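Transcriptional regulator (Rhodococcus jostii, PDB 5CYV) probably binds DNA as a MarR-family transcription factor of p-hydroxycinnamate metabolism, and holds p-coumaroyl-CoA as its bound ligand. Local coordinates at residues T127-N130 with Q131-T135; L15-V18 with G19-L23; A111-D114 with A115-R119. All blocks are in the same frame, centred on the assembly; numbering follows the deposited sequence.

Interaction 1: T127-N130 with Q131-T135; sequences TVVN and QMRDT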
# COMPACT_ATOMS: atom_id res chain seq x y z
N THR B 127 18.64 -1.78 -11.85
CA THR B 127 18.12 -0.79 -12.77
C THR B 127 16.59 -0.74 -12.80
O THR B 127 15.94 0.30 -13.03
CB THR B 127 18.70 -1.03 -14.18
OG1 THR B 127 18.52 0.16 -14.95
CG2 THR B 127 18.05 -2.22 -14.91
N VAL B 128 15.97 -1.89 -12.54
CA VAL B 128 14.52 -1.97 -12.39
C VAL B 128 14.01 -1.34 -11.10
O VAL B 128 13.00 -0.61 -11.14
CB VAL B 128 14.09 -3.45 -12.50
CG1 VAL B 128 12.59 -3.61 -12.26
CG2 VAL B 128 14.40 -3.94 -13.89
N VAL B 129 14.69 -1.62 -9.99
CA VAL B 129 14.36 -0.96 -8.72
C VAL B 129 14.50 0.53 -8.83
O VAL B 129 13.66 1.27 -8.32
CB VAL B 129 15.28 -1.44 -7.60
CG1 VAL B 129 14.94 -0.67 -6.28
CG2 VAL B 129 15.04 -2.94 -7.43
N ASN B 130 15.56 0.99 -9.47
CA ASN B 130 15.81 2.40 -9.52
C ASN B 130 14.68 3.07 -10.29
O ASN B 130 14.24 4.18 -9.96
CB ASN B 130 17.14 2.72 -10.21
CG ASN B 130 18.36 2.35 -9.35
OD1 ASN B 130 18.21 2.15 -8.14
ND2 ASN B 130 19.54 2.21 -9.98
N GLN B 131 14.27 2.45 -11.41
CA GLN B 131 13.16 3.05 -12.14
C GLN B 131 11.86 3.03 -11.36
O GLN B 131 11.12 4.03 -11.39
CB GLN B 131 13.00 2.35 -13.53
CG GLN B 131 11.79 2.93 -14.33
CD GLN B 131 11.77 2.45 -15.75
OE1 GLN B 131 12.66 2.82 -16.58
NE2 GLN B 131 10.78 1.68 -16.04
N MET B 132 11.58 1.94 -10.66
CA MET B 132 10.37 1.90 -9.83
C MET B 132 10.42 3.01 -8.75
O MET B 132 9.42 3.70 -8.53
CB MET B 132 10.23 0.53 -9.20
CG MET B 132 8.97 0.42 -8.44
SD MET B 132 8.57 -1.34 -8.19
CE MET B 132 8.70 -1.86 -9.88
N ARG B 133 11.57 3.12 -8.08
CA ARG B 133 11.71 4.13 -7.01
C ARG B 133 11.37 5.50 -7.53
O ARG B 133 10.56 6.25 -6.96
CB ARG B 133 13.15 4.16 -6.46
CG ARG B 133 13.33 5.23 -5.34
CD ARG B 133 14.77 5.32 -4.86
NE ARG B 133 15.15 4.04 -4.30
CZ ARG B 133 15.99 3.15 -4.85
NH1 ARG B 133 16.54 3.38 -6.07
NH2 ARG B 133 16.24 2.02 -4.20
N ASP B 134 12.00 5.89 -8.63
CA ASP B 134 11.85 7.23 -9.13
C ASP B 134 10.42 7.44 -9.61
O ASP B 134 9.88 8.51 -9.41
CB ASP B 134 12.88 7.53 -10.23
CG ASP B 134 14.32 7.57 -9.70
OD1 ASP B 134 14.54 7.30 -8.48
OD2 ASP B 134 15.22 7.83 -10.52
N THR B 135 9.80 6.42 -10.23
CA THR B 135 8.43 6.56 -10.70
C THR B 135 7.48 6.72 -9.50
O THR B 135 6.59 7.62 -9.52
CB THR B 135 8.02 5.33 -11.57
OG1 THR B 135 8.95 5.26 -12.66
CG2 THR B 135 6.64 5.55 -12.16
O HOH W 1 18.50 0.11 -5.68
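Arg133 reaches back along one turn of helix 126-140 to Val129 and Asn130, four and three residues earlier. Its CB lies against Val129 O at 3.5 Å, the same carbonyl oxygen that accepts the backbone bond from Arg133 N. CG and CD carry the chain outward in extended form, and a bend about CG-CD (chi3 -62°) then swings the guanidinium round, so that it lies with Val129 O over one of its faces. NE is turned to the second subunit and donates to the backbone oxygen of Asp9 there. At the tip the two terminal nitrogens part company. NH1 donates to Asn130 OD1 over 2.9 Å with an N-H...O angle of 145°; the oxygen sits in the guanidinium plane, whereas the donor is somewhat tilted from the amide's own plane. NH2 instead comes up against a methyl, Val129 CG1, at 3.6 Å. The Asn130 and Arg133 side chains run side by side, their flat ends turned 49° from each other. A water gives a second hydrogen bond to Asn130 OD1 at 3.2 Å and weakly accepts from Arg133 NH2, joining the two groups by a second route.

This is the C-terminal helix of the MarR-type winged helix-turn-helix fold, part of the dimer contact: Val128, Gln131 and Met132 all pack on the second subunit. One turn further on, Thr135 OG1 donates to Gln131 O over 2.8 Å, and Thr135 N binds the same oxygen from the opposite face of the peptide plane. Asp134, known as a magnesium ligand in this protein although none is bound to this chain, rests its CB 3.6 Å from Asn130 O, the oxygen that accepts from Asp134 N.

Interaction 2: L15-V18 with G19-L23; sequences LSRV and GGMVL. With WCA (p-coumaroyl-CoA), chain I.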
# COMPACT_ATOMS: atom_id res chain seq x y z
N LEU B 15 -0.19 -2.55 -7.33
CA LEU B 15 0.40 -1.63 -6.35
C LEU B 15 -0.20 -1.88 -4.98
O LEU B 15 0.53 -1.92 -3.97
CB LEU B 15 0.19 -0.20 -6.79
CG LEU B 15 1.13 0.21 -7.94
CD1 LEU B 15 0.56 1.46 -8.65
CD2 LEU B 15 2.62 0.48 -7.52
N SER B 16 -1.52 -1.95 -4.88
CA SER B 16 -2.14 -2.15 -3.57
C SER B 16 -1.79 -3.55 -3.06
O SER B 16 -1.63 -3.73 -1.83
CB SER B 16 -3.68 -1.97 -3.68
OG SER B 16 -3.99 -0.59 -3.99
N ARG B 17 -1.75 -4.55 -3.95
CA ARG B 17 -1.43 -5.90 -3.54
C ARG B 17 -0.02 -6.00 -2.96
O ARG B 17 0.17 -6.43 -1.82
CB ARG B 17 -1.59 -6.84 -4.76
CG ARG B 17 -1.26 -8.28 -4.45
CD ARG B 17 -2.41 -8.98 -3.70
NE ARG B 17 -2.26 -10.42 -3.89
CZ ARG B 17 -1.36 -11.17 -3.26
NH1 ARG B 17 -1.23 -12.46 -3.52
NH2 ARG B 17 -0.54 -10.62 -2.37
N VAL B 18 0.96 -5.52 -3.69
CA VAL B 18 2.32 -5.58 -3.17
C VAL B 18 2.53 -4.60 -2.02
O VAL B 18 3.18 -4.95 -1.03
CB VAL B 18 3.34 -5.31 -4.30
CG1 VAL B 18 4.77 -5.28 -3.73
CG2 VAL B 18 3.16 -6.45 -5.35
N GLY B 19 1.94 -3.39 -2.11
CA GLY B 19 2.01 -2.49 -0.96
C GLY B 19 1.48 -3.11 0.33
O GLY B 19 2.07 -2.91 1.41
N GLY B 20 0.41 -3.88 0.17
CA GLY B 20 -0.15 -4.52 1.36
C GLY B 20 0.71 -5.63 1.89
O GLY B 20 0.74 -5.84 3.12
N MET B 21 1.35 -6.37 0.97
CA MET B 21 2.34 -7.37 1.41
C MET B 21 3.43 -6.72 2.25
O MET B 21 3.82 -7.24 3.34
CB MET B 21 3.00 -8.08 0.22
CG MET B 21 2.03 -8.89 -0.57
SD MET B 21 2.70 -9.42 -2.20
CE MET B 21 4.00 -10.51 -1.65
N VAL B 22 3.90 -5.59 1.78
CA VAL B 22 4.99 -4.91 2.49
C VAL B 22 4.48 -4.44 3.84
O VAL B 22 5.17 -4.68 4.85
CB VAL B 22 5.52 -3.74 1.67
CG1 VAL B 22 6.56 -2.94 2.54
CG2 VAL B 22 6.25 -4.26 0.42
N LEU B 23 3.29 -3.81 3.88
CA LEU B 23 2.77 -3.35 5.18
C LEU B 23 2.64 -4.47 6.21
O LEU B 23 3.03 -4.32 7.35
CB LEU B 23 1.40 -2.65 4.97
CG LEU B 23 1.48 -1.30 4.25
CD1 LEU B 23 0.16 -0.86 3.75
CD2 LEU B 23 2.02 -0.17 5.15
C4 WCA I . -4.69 -1.11 2.98
C5 WCA I . -4.59 -2.23 2.15
C6 WCA I . -3.49 -2.25 1.23
C8 WCA I . -6.35 -2.53 3.47
N1 WCA I . -2.69 -1.15 1.18
N3 WCA I . -3.85 -0.04 2.89
CAV WCA I . -6.72 -1.30 -6.08
CAT WCA I . -6.81 -0.70 -7.29
CBS WCA I . -7.49 -1.37 -8.30
OAJ WCA I . -7.45 -0.73 -9.55
CAU WCA I . -8.08 -2.62 -8.10
CAW WCA I . -8.00 -3.23 -6.86
CBT WCA I . -7.33 -2.52 -5.86
CAR WCA I . -7.12 -3.00 -4.50
CAQ WCA I . -7.45 -4.42 -4.29
CBP WCA I . -7.05 -4.97 -2.98
OAD WCA I . -6.55 -4.32 -2.06
SBO WCA I . -7.36 -6.71 -2.88
CBA WCA I . -6.68 -7.15 -1.24
CAY WCA I . -5.16 -7.11 -1.35
NBH WCA I . -4.63 -7.79 -0.16
CBQ WCA I . -4.33 -7.11 1.11
OAE WCA I . -4.56 -5.90 1.20
CBB WCA I . -3.75 -8.02 2.17
CAZ WCA I . -2.66 -7.25 3.02
NBI WCA I . -3.36 -6.25 3.80
CBR WCA I . -3.19 -6.22 5.18
OAF WCA I . -2.43 -7.02 5.65
CBX WCA I . -3.97 -5.26 5.99
OAK WCA I . -5.02 -4.78 5.17
CCD WCA I . -3.13 -4.07 6.46
CAA WCA I . -2.56 -3.24 5.29
CAB WCA I . -1.94 -4.50 7.33
CBD WCA I . -4.00 -3.10 7.29
OBK WCA I . -4.53 -3.86 8.41
PCG WCA I . -4.47 -3.37 9.92
OAP WCA I . -4.56 -4.60 10.77
OAI WCA I . -3.40 -2.38 10.15
OBN WCA I . -5.81 -2.53 10.20
PCF WCA I . -7.20 -2.35 9.48
OAO WCA I . -7.98 -1.37 10.38
OAH WCA I . -7.81 -3.69 9.14
O5' WCA I . -6.84 -1.58 8.09
C5' WCA I . -6.24 -0.31 8.12
C4' WCA I . -6.53 0.42 6.84
O4' WCA I . -5.60 -0.49 5.90
C3' WCA I . -7.85 0.35 6.37
O3' WCA I . -8.13 1.74 5.96
PCE WCA I . -9.13 2.66 6.86
OAM WCA I . -10.44 1.89 6.89
OAN WCA I . -9.21 3.96 6.09
OAG WCA I . -8.47 2.78 8.20
C2' WCA I . -7.75 -0.50 5.05
O2' WCA I . -8.63 -0.05 4.06
C1' WCA I . -6.22 -0.31 4.73
N9 WCA I . -5.80 -1.33 3.80
N7 WCA I . -5.62 -3.11 2.48
C2 WCA I . -2.85 -0.11 1.95
N6 WCA I . -3.37 -3.38 0.39
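Arg17 and Met21 meet on helix 11-30, the N-terminal helix of the MarR-type fold, which here touches both the second subunit and bound p-coumaroyl-CoA. Arg17 is bent about CB-CG (chi2 78°), and its NH2 meets the sulfur of Met21 at 3.5 Å, the sulfur approaching the guanidinium obliquely. Met21 CG touches the same nitrogen at 3.6 Å, so NH2 rests along the thioether arm. The other guanidinium nitrogens face the second subunit, where NE donates to Thr61 O and NH1 weakly to Ala60 O. Val18 makes a looser apolar contact with the sulfur of Met21, through CG2 at 4.4 Å.

On another side of the helix the ligand takes over. Ser16 O accepts twice, from Gly20 N at 2.9 Å, a donor above the carbonyl plane, and from N6 of the ligand's adenine at 2.8 Å, in a nearly straight bond. Gly20 has no side chain, which lets the amino group come close over its CA; a CB there would clash with N6. Ser16 OG is bonded to Gly19 O of the second subunit, and OG also lies 3.5 Å from the coumaroyl ring carbon CAV. Leu23 bears on the adenine through one methyl, CD1 standing 3.6 Å from C2.

Interaction 3: A111-D114 with A115-R119; sequences ARVD and AAHGR. With WCA (p-coumaroyl-CoA), chain J.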
# COMPACT_ATOMS: atom_id res chain seq x y z
N ALA B 111 16.84 -2.36 11.04
CA ALA B 111 17.51 -3.61 10.64
C ALA B 111 16.43 -4.69 10.36
O ALA B 111 16.52 -5.43 9.35
CB ALA B 111 18.46 -4.06 11.72
N ARG B 112 15.45 -4.81 11.25
CA ARG B 112 14.33 -5.76 11.02
C ARG B 112 13.54 -5.48 9.78
O ARG B 112 13.28 -6.39 8.98
CB ARG B 112 13.37 -5.75 12.25
CG ARG B 112 14.10 -6.21 13.52
CD ARG B 112 13.13 -6.04 14.75
NE ARG B 112 13.90 -6.20 15.97
CZ ARG B 112 14.30 -7.35 16.48
NH1 ARG B 112 13.93 -8.52 15.93
NH2 ARG B 112 15.11 -7.36 17.55
N VAL B 113 13.20 -4.21 9.58
CA VAL B 113 12.41 -3.84 8.42
C VAL B 113 13.21 -4.00 7.10
O VAL B 113 12.68 -4.59 6.16
CB VAL B 113 11.89 -2.39 8.61
CG1 VAL B 113 11.32 -1.89 7.33
CG2 VAL B 113 10.87 -2.34 9.77
N ASP B 114 14.50 -3.64 7.12
CA ASP B 114 15.35 -3.86 5.95
C ASP B 114 15.34 -5.37 5.54
O ASP B 114 15.22 -5.75 4.37
CB ASP B 114 16.82 -3.44 6.20
CG ASP B 114 17.06 -1.90 6.19
OD1 ASP B 114 16.14 -1.16 5.86
OD2 ASP B 114 18.21 -1.51 6.53
N ALA B 115 15.49 -6.23 6.54
CA ALA B 115 15.59 -7.66 6.23
C ALA B 115 14.28 -8.18 5.74
O ALA B 115 14.29 -9.08 4.81
CB ALA B 115 16.01 -8.43 7.49
N ALA B 116 13.19 -7.67 6.33
CA ALA B 116 11.86 -8.05 5.93
C ALA B 116 11.60 -7.59 4.49
O ALA B 116 10.99 -8.33 3.76
CB ALA B 116 10.85 -7.48 6.88
N HIS B 117 12.10 -6.42 4.09
CA HIS B 117 11.92 -5.96 2.69
C HIS B 117 12.67 -6.87 1.73
O HIS B 117 12.27 -7.04 0.55
CB HIS B 117 12.43 -4.50 2.47
CG HIS B 117 11.55 -3.45 3.06
ND1 HIS B 117 11.77 -2.09 2.89
CD2 HIS B 117 10.41 -3.55 3.80
CE1 HIS B 117 10.83 -1.40 3.53
NE2 HIS B 117 10.02 -2.27 4.12
N GLY B 118 13.75 -7.51 2.18
CA GLY B 118 14.62 -8.21 1.24
C GLY B 118 14.00 -9.37 0.50
O GLY B 118 14.28 -9.60 -0.67
N ARG B 119 13.08 -10.04 1.18
CA ARG B 119 12.30 -11.13 0.62
C ARG B 119 11.62 -10.68 -0.68
O ARG B 119 11.39 -11.51 -1.56
CB ARG B 119 11.25 -11.60 1.63
CG ARG B 119 10.13 -12.43 1.02
CD ARG B 119 10.23 -13.88 1.44
NE ARG B 119 9.79 -14.08 2.82
CZ ARG B 119 9.32 -15.23 3.30
NH1 ARG B 119 9.23 -16.29 2.51
NH2 ARG B 119 8.95 -15.32 4.57
C4 WCA J . -16.44 8.11 0.62
C5 WCA J . -17.20 7.00 0.99
C6 WCA J . -18.63 7.11 0.89
C8 WCA J . -15.08 6.47 1.29
N1 WCA J . -19.17 8.27 0.44
N3 WCA J . -17.06 9.24 0.18
CAV WCA J . 6.58 2.37 6.26
CAT WCA J . 7.82 1.83 6.43
CBS WCA J . 8.16 0.74 5.62
OAJ WCA J . 9.44 0.15 5.77
CAU WCA J . 7.31 0.24 4.69
CAW WCA J . 6.04 0.79 4.49
CBT WCA J . 5.72 1.87 5.28
CAR WCA J . 4.38 2.44 5.01
CAQ WCA J . 4.03 3.71 5.63
CBP WCA J . 2.73 4.26 5.08
OAD WCA J . 2.12 3.96 4.12
SBO WCA J . 2.17 5.55 6.11
CBA WCA J . 0.72 6.09 5.14
CAY WCA J . -0.61 5.50 5.78
NBH WCA J . -0.87 4.19 5.32
CBQ WCA J . -1.07 3.13 6.32
OAE WCA J . -1.13 3.35 7.54
CBB WCA J . -1.33 1.75 5.81
CAZ WCA J . -2.82 1.34 5.95
NBI WCA J . -3.75 2.07 5.07
CBR WCA J . -4.46 3.21 5.44
OAF WCA J . -4.21 3.70 6.55
CBX WCA J . -5.51 3.81 4.51
OAK WCA J . -5.86 2.79 3.53
CCD WCA J . -4.99 5.08 3.82
CAA WCA J . -3.91 4.65 2.78
CAB WCA J . -4.47 6.13 4.81
CBD WCA J . -6.18 5.70 3.01
OBK WCA J . -7.19 5.86 4.04
PCG WCA J . -8.47 6.81 3.75
OAP WCA J . -7.94 8.12 3.27
OAI WCA J . -9.30 6.75 5.06
OBN WCA J . -9.19 6.19 2.51
PCF WCA J . -10.40 5.23 2.30
OAO WCA J . -10.91 4.96 3.71
OAH WCA J . -10.06 4.13 1.30
O5' WCA J . -11.48 6.16 1.54
C5' WCA J . -11.18 6.77 0.29
C4' WCA J . -11.71 8.15 0.01
O4' WCA J . -13.29 8.00 -0.39
C3' WCA J . -11.70 8.99 1.07
O3' WCA J . -11.77 10.40 0.62
PCE WCA J . -10.55 11.38 0.80
OAM WCA J . -9.33 10.76 0.20
OAN WCA J . -10.33 11.65 2.26
OAG WCA J . -10.87 12.67 0.10
C2' WCA J . -13.02 8.69 1.80
O2' WCA J . -13.38 9.66 2.69
C1' WCA J . -13.99 8.55 0.57
N9 WCA J . -15.12 7.72 0.83
N7 WCA J . -16.33 6.01 1.40
C2 WCA J . -18.41 9.29 0.10
N6 WCA J . -19.45 6.00 1.25
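Ala111, Arg112 and Val113 accept through their carbonyl oxygens from Ala115 N, Ala116 N and His117 N in regular alpha-helical bonds, the last of them 2.8 Å long, while Gly118 N to Asp114 O is weak. The turn belongs to helix 100-121 of the MarR-type fold, where Val113 and His117 line a p-coumaroyl-CoA pocket. These two side chains run alongside each other, pointing the same way. CG1 of Val113, opposite its backbone N (chi1 169°), lies over one face of the imidazole, 3.5 Å from NE2. The ligand's phenol oxygen OAJ instead meets the ring at its edge, 3.0 Å from NE2 and 3.1 Å from CE1. On the helix side, His117 CD2 rests 3.4 Å from Val113 O. An alanine in place of His117 removes the ring, which would probably leave OAJ without its polar neighbour and open a gap beside the Val113 methyl. Asp114 turns its carboxylate to Lys110 in a salt bridge through OD1, and Arg112 pairs likewise with Asp108. Besides lying over the ring, Val113 CG1 touches the ligand itself, 3.2 Å from OAJ.

Overall arrangement
From the N terminus, interaction 2 comes first on helix 11-30, then interaction 3 on helix 100-121, and finally interaction 1 on helix 126-140. Each joins neighbouring turns of a single helix, so none closes a long loop, and the three stand in series without nesting or crossing. Interactions 2 and 3 meet where Val22 CG1 packs 3.9 Å from His117 NE2, bringing the first helix against helix 100-121 beside the ligand. Interaction 1 stands apart, with its centre about 17 Å from that of interaction 2 and about 18 Å from that of interaction 3. All three reach the second subunit, interactions 1 and 2 from the C- and N-terminal helices, as in the MarR dimer.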